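Local atomic coordinates of tellurite resistance protein of COG3793 (Nostoc punctiforme, PDB entry 2OU3), a protein that is of unverified function but is assigned to the TerB tellurite resistance family and binds zinc and 1H-indole-3-carbaldehyde. Residues E50-C58 and V67-E75; E27-S35 and E82-V90. One frame throughout, in Å; residues are numbered along the deposited sequence.

Contact 1 of 2, residues E50-C58 and V67-E75; sequences EKDWALGFC and VIEDLKTYE. With ZN (zinc ion), chain C.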
ATOM      1  N   GLU A  50     -12.098   4.815  13.000  1.00 19.33           N
ATOM      2  CA  GLU A  50     -12.433   4.680  11.591  1.00 18.63           C
ATOM      3  C   GLU A  50     -11.954   5.925  10.866  1.00 18.51           C
ATOM      4  O   GLU A  50     -11.313   5.838   9.809  1.00 13.52           O
ATOM      5  CB  GLU A  50     -13.940   4.521  11.393  1.00 18.66           C
ATOM      6  CG  GLU A  50     -14.485   3.125  11.707  1.00 22.71           C
ATOM      7  CD  GLU A  50     -15.998   3.110  11.774  1.00 20.86           C
ATOM      8  OE1 GLU A  50     -16.601   4.152  12.104  1.00 24.23           O
ATOM      9  OE2 GLU A  50     -16.592   2.061  11.500  1.00 24.61           O
ATOM     10  N   LYS A  51     -12.244   7.105  11.422  1.00 18.22           N
ATOM     11  CA  LYS A  51     -11.826   8.352  10.741  1.00 20.87           C
ATOM     12  C   LYS A  51     -10.310   8.469  10.652  1.00 18.75           C
ATOM     13  O   LYS A  51      -9.758   8.902   9.619  1.00 17.63           O
ATOM     14  CB  LYS A  51     -12.412   9.622  11.403  1.00 21.32           C
ATOM     15  CG  LYS A  51     -12.165  10.909  10.522  1.00 20.93           C
ATOM     16  CD  LYS A  51     -13.011  12.098  10.938  1.00 27.48           C
ATOM     17  CE  LYS A  51     -12.738  13.301  10.040  1.00 27.05           C
ATOM     18  NZ  LYS A  51     -13.699  14.431  10.258  1.00 29.60           N
ATOM     19  N   ASP A  52      -9.625   8.057  11.719  1.00 19.17           N
ATOM     20  CA  ASP A  52      -8.173   8.086  11.737  1.00 19.01           C
ATOM     21  C   ASP A  52      -7.551   7.207  10.673  1.00 16.52           C
ATOM     22  O   ASP A  52      -6.571   7.618  10.064  1.00 16.11           O
ATOM     23  CB  ASP A  52      -7.597   7.705  13.075  1.00 18.54           C
ATOM     24  CG  ASP A  52      -7.842   8.768  14.127  1.00 26.24           C
ATOM     25  OD1 ASP A  52      -8.313   9.873  13.765  1.00 35.17           O
ATOM     26  OD2 ASP A  52      -7.591   8.482  15.316  1.00 38.49           O
ATOM     27  N   TRP A  53      -8.101   6.014  10.466  1.00 15.34           N
ATOM     28  CA  TRP A  53      -7.627   5.150   9.392  1.00 16.66           C
ATOM     29  C   TRP A  53      -7.800   5.796   8.010  1.00 15.66           C
ATOM     30  O   TRP A  53      -6.905   5.738   7.131  1.00 16.17           O
ATOM     31  CB  TRP A  53      -8.398   3.850   9.459  1.00 20.09           C
ATOM     32  CG  TRP A  53      -7.803   2.771   8.650  1.00 19.35           C
ATOM     33  CD1 TRP A  53      -6.926   1.817   9.088  1.00 21.96           C
ATOM     34  CD2 TRP A  53      -8.055   2.488   7.275  1.00 17.48           C
ATOM     35  NE1 TRP A  53      -6.630   0.967   8.074  1.00 16.52           N
ATOM     36  CE2 TRP A  53      -7.291   1.358   6.943  1.00 21.74           C
ATOM     37  CE3 TRP A  53      -8.842   3.093   6.282  1.00 15.79           C
ATOM     38  CZ2 TRP A  53      -7.288   0.808   5.667  1.00 22.47           C
ATOM     39  CZ3 TRP A  53      -8.811   2.561   5.011  1.00 22.74           C
ATOM     40  CH2 TRP A  53      -8.042   1.418   4.721  1.00 22.37           C
ATOM     41  N   ALA A  54      -8.947   6.418   7.800  1.00 14.88           N
ATOM     42  CA  ALA A  54      -9.248   7.073   6.522  1.00 13.99           C
ATOM     43  C   ALA A  54      -8.259   8.224   6.244  1.00 14.13           C
ATOM     44  O   ALA A  54      -7.744   8.363   5.127  1.00 15.17           O
ATOM     45  CB  ALA A  54     -10.673   7.595   6.537  1.00 14.24           C
ATOM     46  N   LEU A  55      -8.005   9.047   7.274  1.00 13.83           N
ATOM     47  CA  LEU A  55      -7.079  10.176   7.159  1.00 15.03           C
ATOM     48  C   LEU A  55      -5.662   9.701   6.905  1.00 14.14           C
ATOM     49  O   LEU A  55      -4.931  10.301   6.104  1.00 15.59           O
ATOM     50  CB  LEU A  55      -7.098  11.028   8.424  1.00 14.68           C
ATOM     51  CG  LEU A  55      -8.307  11.894   8.742  1.00 26.19           C
ATOM     52  CD1 LEU A  55      -8.059  12.656  10.034  1.00 30.42           C
ATOM     53  CD2 LEU A  55      -8.527  12.858   7.693  1.00 20.58           C
ATOM     54  N   GLY A  56      -5.287   8.597   7.555  1.00 13.94           N
ATOM     55  CA  GLY A  56      -3.949   8.024   7.370  1.00 13.36           C
ATOM     56  C   GLY A  56      -3.775   7.472   5.955  1.00 12.51           C
ATOM     57  O   GLY A  56      -2.723   7.629   5.329  1.00 14.87           O
ATOM     58  N   PHE A  57      -4.818   6.829   5.446  1.00 12.75           N
ATOM     59  CA  PHE A  57      -4.821   6.279   4.095  1.00 13.78           C
ATOM     60  C   PHE A  57      -4.662   7.439   3.121  1.00 14.98           C
ATOM     61  O   PHE A  57      -3.780   7.426   2.287  1.00 13.83           O
ATOM     62  CB  PHE A  57      -6.129   5.515   3.908  1.00 14.47           C
ATOM     63  CG  PHE A  57      -6.304   4.867   2.577  1.00 14.65           C
ATOM     64  CD1 PHE A  57      -5.247   4.261   1.914  1.00 18.77           C
ATOM     65  CD2 PHE A  57      -7.585   4.799   2.032  1.00 16.88           C
ATOM     66  CE1 PHE A  57      -5.446   3.627   0.698  1.00 19.54           C
ATOM     67  CE2 PHE A  57      -7.789   4.173   0.799  1.00 22.04           C
ATOM     68  CZ  PHE A  57      -6.735   3.600   0.146  1.00 17.24           C
ATOM     69  N   CYS A  58      -5.425   8.517   3.340  1.00 13.98           N
ATOM     70  CA  CYS A  58      -5.372   9.667   2.462  1.00 14.93           C
ATOM     71  C   CYS A  58      -3.999  10.348   2.535  1.00 16.07           C
ATOM     72  O   CYS A  58      -3.386  10.659   1.512  1.00 13.30           O
ATOM     73  CB  CYS A  58      -6.509  10.644   2.782  1.00 16.62           C
ATOM     74  SG  CYS A  58      -6.542  12.117   1.732  1.00 18.09           S
ATOM     75  N   VAL A  67      -5.571  19.186   2.483  1.00 12.70           N
ATOM     76  CA  VAL A  67      -6.558  18.153   2.281  1.00 12.77           C
ATOM     77  C   VAL A  67      -6.857  17.462   3.601  1.00 11.52           C
ATOM     78  O   VAL A  67      -8.006  17.239   3.945  1.00 12.89           O
ATOM     79  CB  VAL A  67      -6.106  17.135   1.217  1.00 11.62           C
ATOM     80  CG1 VAL A  67      -7.138  15.915   1.056  1.00 10.34           C
ATOM     81  CG2 VAL A  67      -5.888  17.836  -0.112  1.00 12.85           C
ATOM     82  N   ILE A  68      -5.813  17.124   4.348  1.00 13.79           N
ATOM     83  CA  ILE A  68      -5.984  16.437   5.632  1.00 13.20           C
ATOM     84  C   ILE A  68      -6.565  17.362   6.702  1.00 14.95           C
ATOM     85  O   ILE A  68      -7.491  16.983   7.441  1.00 15.01           O
ATOM     86  CB  ILE A  68      -4.643  15.797   6.125  1.00 13.31           C
ATOM     87  CG1 ILE A  68      -4.095  14.838   5.071  1.00 12.88           C
ATOM     88  CG2 ILE A  68      -4.848  15.080   7.469  1.00 17.20           C
ATOM     89  CD1 ILE A  68      -5.034  13.697   4.622  1.00 15.17           C
ATOM     90  N   GLU A  69      -6.066  18.584   6.781  1.00 15.33           N
ATOM     91  CA  GLU A  69      -6.618  19.528   7.750  1.00 14.37           C
ATOM     92  C   GLU A  69      -8.120  19.748   7.537  1.00 15.58           C
ATOM     93  O   GLU A  69      -8.920  19.791   8.478  1.00 15.90           O
ATOM     94  CB  GLU A  69      -5.898  20.853   7.650  1.00 16.65           C
ATOM     95  CG  GLU A  69      -4.444  20.737   8.062  1.00 19.86           C
ATOM     96  CD  GLU A  69      -4.256  20.492   9.559  1.00 22.19           C
ATOM     97  OE1 GLU A  69      -5.245  20.479  10.338  1.00 27.11           O
ATOM     98  OE2 GLU A  69      -3.085  20.288   9.941  1.00 35.77           O
ATOM     99  N   ASP A  70      -8.503  19.845   6.272  1.00 14.04           N
ATOM    100  CA  ASP A  70      -9.910  20.064   5.906  1.00 13.57           C
ATOM    101  C   ASP A  70     -10.783  18.798   6.146  1.00 13.59           C
ATOM    102  O   ASP A  70     -11.952  18.912   6.549  1.00 16.35           O
ATOM    103  CB  ASP A  70      -9.971  20.560   4.456  1.00 12.78           C
ATOM    104  CG  ASP A  70     -11.355  20.837   3.974  1.00 14.89           C
ATOM    105  OD1 ASP A  70     -11.858  21.930   4.262  1.00 12.88           O
ATOM    106  OD2 ASP A  70     -11.898  19.992   3.240  1.00 14.25           O
ATOM    107  N   LEU A  71     -10.230  17.610   5.946  1.00 12.88           N
ATOM    108  CA  LEU A  71     -10.936  16.369   6.320  1.00 14.21           C
ATOM    109  C   LEU A  71     -11.134  16.251   7.830  1.00 16.18           C
ATOM    110  O   LEU A  71     -12.155  15.728   8.284  1.00 15.39           O
ATOM    111  CB  LEU A  71     -10.201  15.114   5.798  1.00 15.58           C
ATOM    112  CG  LEU A  71     -10.216  14.838   4.299  1.00 15.73           C
ATOM    113  CD1 LEU A  71      -9.289  13.666   3.901  1.00 15.98           C
ATOM    114  CD2 LEU A  71     -11.626  14.592   3.831  1.00 13.60           C
ATOM    115  N   LYS A  72     -10.148  16.699   8.608  1.00 17.14           N
ATOM    116  CA  LYS A  72     -10.253  16.654  10.073  1.00 19.89           C
ATOM    117  C   LYS A  72     -11.498  17.359  10.596  1.00 20.08           C
ATOM    118  O   LYS A  72     -12.150  16.849  11.496  1.00 20.34           O
ATOM    119  CB  LYS A  72      -9.005  17.233  10.760  1.00 21.16           C
ATOM    120  CG  LYS A  72      -7.817  16.280  10.677  1.00 21.97           C
ATOM    121  CD  LYS A  72      -6.706  16.587  11.661  1.00 25.99           C
ATOM    122  CE  LYS A  72      -5.544  17.337  11.034  1.00 36.11           C
ATOM    123  NZ  LYS A  72      -4.213  16.860  11.557  1.00 44.47           N
ATOM    124  N   THR A  73     -11.834  18.505  10.006  1.00 19.49           N
ATOM    125  CA  THR A  73     -12.992  19.317  10.421  1.00 20.56           C
ATOM    126  C   THR A  73     -14.274  18.997   9.635  1.00 20.69           C
ATOM    127  O   THR A  73     -15.359  19.508   9.934  1.00 21.16           O
ATOM    128  CB  THR A  73     -12.669  20.808  10.251  1.00 23.23           C
ATOM    129  OG1 THR A  73     -12.391  21.091   8.865  1.00 22.70           O
ATOM    130  CG2 THR A  73     -11.445  21.192  11.107  1.00 27.38           C
ATOM    131  N   TYR A  74     -14.166  18.129   8.640  1.00 19.40           N
ATOM    132  CA  TYR A  74     -15.293  17.825   7.791  1.00 20.38           C
ATOM    133  C   TYR A  74     -16.328  16.984   8.518  1.00 21.77           C
ATOM    134  O   TYR A  74     -16.020  15.933   9.091  1.00 22.98           O
ATOM    135  CB  TYR A  74     -14.838  17.078   6.561  1.00 15.28           C
ATOM    136  CG  TYR A  74     -15.940  16.755   5.555  1.00 16.04           C
ATOM    137  CD1 TYR A  74     -16.510  17.748   4.775  1.00 15.98           C
ATOM    138  CD2 TYR A  74     -16.313  15.431   5.302  1.00 15.34           C
ATOM    139  CE1 TYR A  74     -17.482  17.448   3.819  1.00 13.32           C
ATOM    140  CE2 TYR A  74     -17.290  15.121   4.353  1.00 14.55           C
ATOM    141  CZ  TYR A  74     -17.854  16.132   3.612  1.00 16.36           C
ATOM    142  OH  TYR A  74     -18.806  15.843   2.673  1.00 17.79           O
ATOM    143  N   GLU A  75     -17.553  17.467   8.460  1.00 24.64           N
ATOM    144  CA  GLU A  75     -18.705  16.766   8.969  1.00 28.44           C
ATOM    145  C   GLU A  75     -19.351  16.106   7.760  1.00 28.41           C
ATOM    146  O   GLU A  75     -19.882  16.782   6.864  1.00 32.70           O
ATOM    147  CB  GLU A  75     -19.676  17.749   9.631  1.00 29.65           C
ATOM    148  CG  GLU A  75     -19.451  17.917  11.139  1.00 40.25           C
ATOM    149  CD  GLU A  75     -20.079  16.779  11.949  1.00 49.56           C
ATOM    150  OE1 GLU A  75     -19.475  15.684  12.019  1.00 56.35           O
ATOM    151  OE2 GLU A  75     -21.181  16.983  12.512  1.00 58.62           O
TER
HETATM  152 ZN    ZN C 161     -16.596  -0.081  12.019  1.00 26.52          ZN
HETATM  153  O   HOH W   1     -17.724   0.639  13.874  1.00 22.68           O
HETATM  154  O   HOH W   2     -16.566  -2.190  12.649  1.00 23.07           O
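Lys51 reaches the C-terminal end of helix 65-73 because CG stands anti to its backbone N (chi1 -170°) and the rest of the chain runs out fully extended. NZ donates hydrogen bonds to three backbone carbonyls there. It lies 2.8 Å from Leu71 O, in the plane of that carbonyl. Tyr74 O is 3.0 Å from NZ, which sits on a lone pair. The third, from NZ to Lys72 O at 3.1 Å, comes from well above the carbonyl plane, away from its lone pairs. The positive charge thus lies where carbonyls gather at a helix end, which probably suits the helix dipole.

One turn on, Leu55 carries the apolar part. Its two methyls divide the work. CD2 presses on Leu71 CB at 3.4 Å, a tight carbon contact, while CD1 meets Lys72 CG. The Leu55 and Leu71 side chains lie alongside each other, pointing opposite ways. Cys58 closes the row. Its SG rests 3.6 Å from Ile68 CD1 and also touches Leu71 CD1 and Val67 CG1.

On another side of helix 48-60, Glu50 OE2 binds zinc at 2.2 Å, with two waters; Ser105 O, Asp108 and Glu115 complete the site.

The two segments run nearly antiparallel, their axes 10.3 Å apart at an angle of 165°, and eight residues separate them, as in a helical hairpin. Helix 26-41 packs against Ala54, Cys58, Val67 and Tyr74. Helix 94-106 touches Ala54 and Phe57, and Leu8 of the second subunit packs on Leu55 and Ile68.

Contact 2 of 2, residues E27-S35 and E82-V90; sequences EDSSIYMKS and EVIARSPQV. With I3A (1H-indole-3-carbaldehyde), chain E.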
ATOM      1  N   GLU A  27      -7.706  18.352  -5.093  1.00 12.97           N
ATOM      2  CA  GLU A  27      -9.149  18.546  -5.080  0.70 13.95           C
ATOM      3  C   GLU A  27      -9.903  17.207  -5.218  1.00 13.33           C
ATOM      4  O   GLU A  27     -10.845  16.930  -4.506  1.00 13.92           O
ATOM      5  CB  GLU A  27      -9.519  19.510  -6.198  0.70 14.85           C
ATOM      6  CG  GLU A  27      -9.101  20.969  -5.900  0.70 17.12           C
ATOM      7  CD  GLU A  27      -7.588  21.253  -6.033  0.70 23.86           C
ATOM      8  OE1 GLU A  27      -6.911  20.572  -6.827  0.70 11.35           O
ATOM      9  OE2 GLU A  27      -7.094  22.191  -5.350  0.70 20.07           O
ATOM     10  N   ASP A  28      -9.475  16.391  -6.178  1.00 11.68           N
ATOM     11  CA  ASP A  28     -10.060  15.070  -6.380  1.00 11.76           C
ATOM     12  C   ASP A  28      -9.822  14.119  -5.211  1.00 13.58           C
ATOM     13  O   ASP A  28     -10.731  13.383  -4.826  1.00 13.90           O
ATOM     14  CB  ASP A  28      -9.590  14.420  -7.683  1.00 11.26           C
ATOM     15  CG  ASP A  28     -10.426  14.842  -8.910  1.00 11.80           C
ATOM     16  OD1 ASP A  28     -11.492  15.498  -8.739  1.00 16.27           O
ATOM     17  OD2 ASP A  28     -10.025  14.467 -10.052  1.00 13.87           O
ATOM     18  N   SER A  29      -8.618  14.135  -4.630  1.00 13.51           N
ATOM     19  CA  SER A  29      -8.366  13.321  -3.444  1.00 11.64           C
ATOM     20  C   SER A  29      -9.319  13.723  -2.335  1.00 12.96           C
ATOM     21  O   SER A  29      -9.896  12.864  -1.649  1.00 13.41           O
ATOM     22  CB  SER A  29      -6.896  13.430  -2.968  1.00 13.44           C
ATOM     23  OG  SER A  29      -5.995  12.816  -3.896  1.00 15.42           O
ATOM     24  N   SER A  30      -9.499  15.029  -2.166  1.00 13.31           N
ATOM     25  CA  SER A  30     -10.412  15.572  -1.159  1.00 14.19           C
ATOM     26  C   SER A  30     -11.867  15.117  -1.355  1.00 13.38           C
ATOM     27  O   SER A  30     -12.488  14.576  -0.444  1.00 12.64           O
ATOM     28  CB  SER A  30     -10.346  17.117  -1.190  1.00 14.49           C
ATOM     29  OG  SER A  30     -11.209  17.701  -0.224  1.00 14.74           O
ATOM     30  N   ILE A  31     -12.381  15.315  -2.563  1.00 14.01           N
ATOM     31  CA  ILE A  31     -13.748  14.929  -2.911  1.00 12.82           C
ATOM     32  C   ILE A  31     -13.940  13.408  -2.760  1.00 14.01           C
ATOM     33  O   ILE A  31     -14.924  12.946  -2.156  1.00 14.68           O
ATOM     34  CB  ILE A  31     -14.128  15.424  -4.335  1.00 13.52           C
ATOM     35  CG1 ILE A  31     -14.174  16.954  -4.388  1.00 13.90           C
ATOM     36  CG2 ILE A  31     -15.494  14.897  -4.754  1.00  7.98           C
ATOM     37  CD1 ILE A  31     -14.112  17.522  -5.803  1.00 13.88           C
ATOM     38  N   TYR A  32     -12.965  12.637  -3.243  1.00 15.01           N
ATOM     39  CA  TYR A  32     -13.001  11.185  -3.104  1.00 13.71           C
ATOM     40  C   TYR A  32     -13.103  10.769  -1.636  1.00 12.91           C
ATOM     41  O   TYR A  32     -13.978   9.965  -1.269  1.00 11.52           O
ATOM     42  CB  TYR A  32     -11.760  10.570  -3.723  1.00 12.69           C
ATOM     43  CG  TYR A  32     -11.590   9.073  -3.487  1.00 13.67           C
ATOM     44  CD1 TYR A  32     -12.226   8.147  -4.297  1.00 11.98           C
ATOM     45  CD2 TYR A  32     -10.783   8.595  -2.456  1.00 17.08           C
ATOM     46  CE1 TYR A  32     -12.074   6.783  -4.086  1.00 14.62           C
ATOM     47  CE2 TYR A  32     -10.626   7.247  -2.241  1.00 16.44           C
ATOM     48  CZ  TYR A  32     -11.244   6.339  -3.060  1.00 17.02           C
ATOM     49  OH  TYR A  32     -11.051   4.994  -2.834  1.00 14.44           O
HETATM   50  N   MSE A  33     -12.247  11.332  -0.788  1.00 13.97           N
HETATM   51  CA  MSE A  33     -12.239  10.992   0.641  0.70 13.68           C
HETATM   52  C   MSE A  33     -13.493  11.451   1.344  1.00 14.09           C
HETATM   53  O   MSE A  33     -13.992  10.763   2.220  1.00 15.18           O
HETATM   54  CB  MSE A  33     -11.024  11.563   1.366  0.70 14.36           C
HETATM   55  CG  MSE A  33      -9.774  10.784   1.137  0.70 16.95           C
HETATM   56 SE   MSE A  33      -9.947   8.901   1.602  0.53 19.65          SE
HETATM   57  CE  MSE A  33     -10.897   9.074   3.170  0.70  9.29           C
ATOM     58  N   LYS A  34     -14.017  12.627   0.970  1.00 13.93           N
ATOM     59  CA  LYS A  34     -15.300  13.071   1.504  1.00 13.99           C
ATOM     60  C   LYS A  34     -16.403  12.079   1.154  1.00 15.09           C
ATOM     61  O   LYS A  34     -17.272  11.801   1.958  1.00 14.43           O
ATOM     62  CB  LYS A  34     -15.669  14.492   1.021  1.00 15.31           C
ATOM     63  CG  LYS A  34     -14.818  15.568   1.728  1.00 12.76           C
ATOM     64  CD  LYS A  34     -14.928  16.964   1.148  1.00 14.01           C
ATOM     65  CE  LYS A  34     -14.153  17.974   2.018  1.00 16.23           C
ATOM     66  NZ  LYS A  34     -14.271  19.386   1.546  1.00 14.68           N
ATOM     67  N   SER A  35     -16.357  11.537  -0.058  1.00 13.14           N
ATOM     68  CA  SER A  35     -17.337  10.546  -0.483  1.00 14.02           C
ATOM     69  C   SER A  35     -17.222   9.283   0.379  1.00 13.89           C
ATOM     70  O   SER A  35     -18.210   8.693   0.819  1.00 14.98           O
ATOM     71  CB  SER A  35     -17.091  10.190  -1.942  1.00 13.19           C
ATOM     72  OG  SER A  35     -17.232  11.337  -2.724  1.00 10.57           O
ATOM     73  N   GLU A  82     -24.449  14.222  -4.222  1.00 15.52           N
ATOM     74  CA  GLU A  82     -24.021  15.605  -4.457  1.00 16.08           C
ATOM     75  C   GLU A  82     -22.504  15.750  -4.330  1.00 12.97           C
ATOM     76  O   GLU A  82     -21.878  16.493  -5.081  1.00 14.16           O
ATOM     77  CB  GLU A  82     -24.709  16.564  -3.500  1.00 17.70           C
ATOM     78  CG  GLU A  82     -26.246  16.565  -3.644  1.00 23.33           C
ATOM     79  CD  GLU A  82     -26.923  17.666  -2.818  1.00 26.20           C
ATOM     80  OE1 GLU A  82     -26.209  18.488  -2.190  1.00 40.16           O
ATOM     81  OE2 GLU A  82     -28.173  17.683  -2.772  1.00 43.19           O
ATOM     82  N   VAL A  83     -21.918  15.041  -3.387  1.00 12.32           N
ATOM     83  CA  VAL A  83     -20.486  15.098  -3.214  1.00 13.22           C
ATOM     84  C   VAL A  83     -19.761  14.594  -4.473  1.00 12.32           C
ATOM     85  O   VAL A  83     -18.860  15.269  -4.998  1.00 14.08           O
ATOM     86  CB  VAL A  83     -20.063  14.354  -1.936  1.00 10.72           C
ATOM     87  CG1 VAL A  83     -18.527  14.382  -1.787  1.00 10.98           C
ATOM     88  CG2 VAL A  83     -20.705  15.017  -0.726  1.00 13.31           C
ATOM     89  N   ILE A  84     -20.151  13.411  -4.950  1.00 12.33           N
ATOM     90  CA  ILE A  84     -19.444  12.780  -6.070  1.00 12.17           C
ATOM     91  C   ILE A  84     -19.557  13.609  -7.335  1.00 11.80           C
ATOM     92  O   ILE A  84     -18.623  13.655  -8.141  1.00 12.08           O
ATOM     93  CB  ILE A  84     -19.834  11.276  -6.322  1.00 14.12           C
ATOM     94  CG1 ILE A  84     -21.264  11.138  -6.893  1.00 17.90           C
ATOM     95  CG2 ILE A  84     -19.623  10.440  -5.037  1.00 13.78           C
ATOM     96  CD1 ILE A  84     -21.590   9.772  -7.551  1.00 15.19           C
ATOM     97  N   ALA A  85     -20.668  14.319  -7.468  1.00 11.02           N
ATOM     98  CA  ALA A  85     -20.944  15.150  -8.647  1.00 11.42           C
ATOM     99  C   ALA A  85     -20.063  16.418  -8.712  1.00 13.29           C
ATOM    100  O   ALA A  85     -20.023  17.115  -9.715  1.00 12.24           O
ATOM    101  CB  ALA A  85     -22.458  15.533  -8.699  1.00 13.65           C
ATOM    102  N   ARG A  86     -19.304  16.672  -7.652  1.00 14.19           N
ATOM    103  CA  ARG A  86     -18.349  17.757  -7.654  1.00 13.02           C
ATOM    104  C   ARG A  86     -17.165  17.483  -8.571  1.00 13.08           C
ATOM    105  O   ARG A  86     -16.457  18.417  -8.940  1.00 13.88           O
ATOM    106  CB  ARG A  86     -17.887  18.093  -6.233  1.00 14.36           C
ATOM    107  CG  ARG A  86     -18.986  18.692  -5.393  1.00 16.47           C
ATOM    108  CD  ARG A  86     -18.583  18.886  -3.931  1.00 19.15           C
ATOM    109  NE  ARG A  86     -19.788  19.077  -3.145  1.00 24.98           N
ATOM    110  CZ  ARG A  86     -19.908  18.883  -1.835  1.00 25.23           C
ATOM    111  NH1 ARG A  86     -18.881  18.502  -1.081  1.00 26.94           N
ATOM    112  NH2 ARG A  86     -21.107  19.062  -1.297  1.00 27.60           N
ATOM    113  N   SER A  87     -16.965  16.223  -8.972  1.00 13.16           N
ATOM    114  CA  SER A  87     -15.853  15.859  -9.842  1.00 13.20           C
ATOM    115  C   SER A  87     -16.203  14.803 -10.878  1.00 13.70           C
ATOM    116  O   SER A  87     -16.712  13.731 -10.521  1.00 13.64           O
ATOM    117  CB  SER A  87     -14.755  15.287  -8.976  1.00 13.45           C
ATOM    118  OG  SER A  87     -13.776  14.626  -9.756  1.00 16.93           O
ATOM    119  N   PRO A  88     -15.871  15.042 -12.159  1.00 14.29           N
ATOM    120  CA  PRO A  88     -16.103  13.966 -13.141  1.00 14.68           C
ATOM    121  C   PRO A  88     -15.319  12.692 -12.878  1.00 14.89           C
ATOM    122  O   PRO A  88     -15.769  11.619 -13.294  1.00 14.60           O
ATOM    123  CB  PRO A  88     -15.629  14.568 -14.462  1.00 14.44           C
ATOM    124  CG  PRO A  88     -15.704  16.075 -14.236  1.00 17.96           C
ATOM    125  CD  PRO A  88     -15.302  16.240 -12.792  1.00 13.26           C
ATOM    126  N   GLN A  89     -14.164  12.817 -12.234  1.00 13.75           N
ATOM    127  CA  GLN A  89     -13.302  11.675 -11.905  1.00 12.81           C
ATOM    128  C   GLN A  89     -13.877  10.908 -10.734  1.00 13.20           C
ATOM    129  O   GLN A  89     -14.015   9.693 -10.781  1.00 14.51           O
ATOM    130  CB  GLN A  89     -11.876  12.126 -11.553  1.00 12.35           C
ATOM    131  CG  GLN A  89     -11.065  12.693 -12.744  1.00 14.81           C
ATOM    132  CD  GLN A  89     -11.558  14.052 -13.210  1.00 20.23           C
ATOM    133  OE1 GLN A  89     -11.563  15.041 -12.438  1.00 19.04           O
ATOM    134  NE2 GLN A  89     -11.969  14.129 -14.479  1.00 11.98           N
ATOM    135  N   VAL A  90     -14.279  11.617  -9.684  1.00 11.32           N
ATOM    136  CA  VAL A  90     -14.909  10.924  -8.559  1.00 12.55           C
ATOM    137  C   VAL A  90     -16.248  10.265  -8.984  1.00 13.25           C
ATOM    138  O   VAL A  90     -16.657   9.236  -8.460  1.00 14.96           O
ATOM    139  CB  VAL A  90     -15.052  11.836  -7.312  1.00 12.89           C
ATOM    140  CG1 VAL A  90     -15.702  11.066  -6.114  1.00  9.64           C
ATOM    141  CG2 VAL A  90     -13.681  12.354  -6.921  1.00 13.38           C
TER
HETATM  142  O   I3A E 163      -7.276  10.510  -4.862  1.00 14.37           O
HETATM  143  C3' I3A E 163      -7.383   9.307  -4.638  1.00 13.87           C
HETATM  144  C3  I3A E 163      -8.369   8.544  -5.441  1.00  7.99           C
HETATM  145  C2  I3A E 163      -8.550   7.191  -5.347  1.00  8.30           C
HETATM  146  N   I3A E 163      -9.522   6.839  -6.256  1.00 11.03           N
HETATM  147  C8  I3A E 163      -9.977   7.913  -6.934  1.00 11.37           C
HETATM  148  C9  I3A E 163      -9.260   9.105  -6.462  1.00 10.31           C
HETATM  149  C4  I3A E 163      -9.504  10.369  -7.023  1.00 11.96           C
HETATM  150  C5  I3A E 163     -10.465  10.475  -8.000  1.00 11.86           C
HETATM  151  C6  I3A E 163     -11.160   9.349  -8.473  1.00 12.27           C
HETATM  152  C7  I3A E 163     -10.905   8.095  -7.941  1.00 11.93           C
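The side chains of Asp28 and Gln89 cross at about a right angle, their carboxylate and amide planes 45° apart. The Tyr32 ring has the bound indole carbaldehyde over one face, with I3A C2 3.5 Å above its centre. Within 82-90, the Arg86 guanidinium lies with one face over Val83 CA; its NH2 forms a salt bridge with Glu78.

With OG trans to the backbone N (chi1 166°), Ser87 OG donates to Asp28 OD1 at 2.6 Å, from above the carboxylate plane. The same OG accepts from Val90 N at 3.1 Å in a nearly straight bond, an ST motif. Asp28 OD2 is hydrogen-bonded to Tyr161 OH of the second subunit.

Val90 CG2 meets the helix backbone near Tyr32 N and packs on Ile31 CG2 at 3.8 Å. Ile31 CD1 reaches Arg86 CB and Ser87 CB. Ser35 OG turns back to Ile31 O, which also takes Ser35 N from the opposite face. Ser35 OG also touches Val83 CG1 and Ile84 CG2.

Ser29 OG donates to the aldehyde oxygen of the ligand at 2.8 Å. Helix 26-41 and the turn leading to Val90 form part of the indole carbaldehyde pocket, which Phe18, Phe20, Trp61 and Asp96 also line; Asp96 OD2 is hydrogen-bonded to the ligand.

From the N terminus, the chain enters contact 2 first, on helix 26-41. It then passes through helices 48-60 and 65-73, which pair in contact 1 across a short connection. Helix 80-84 and the turn after it return to helix 26-41 and close contact 2. Contact 1 is therefore nested inside the longer loop closed by contact 2. The two share a boundary: Lys34 forms a salt bridge with Asp70, and Met33, a selenomethionine, packs on Ala54 and Cys58. Helix 26-41 thus joins the 48-60 and 65-73 pair to the segment 82-90. Both contacts also touch the second subunit.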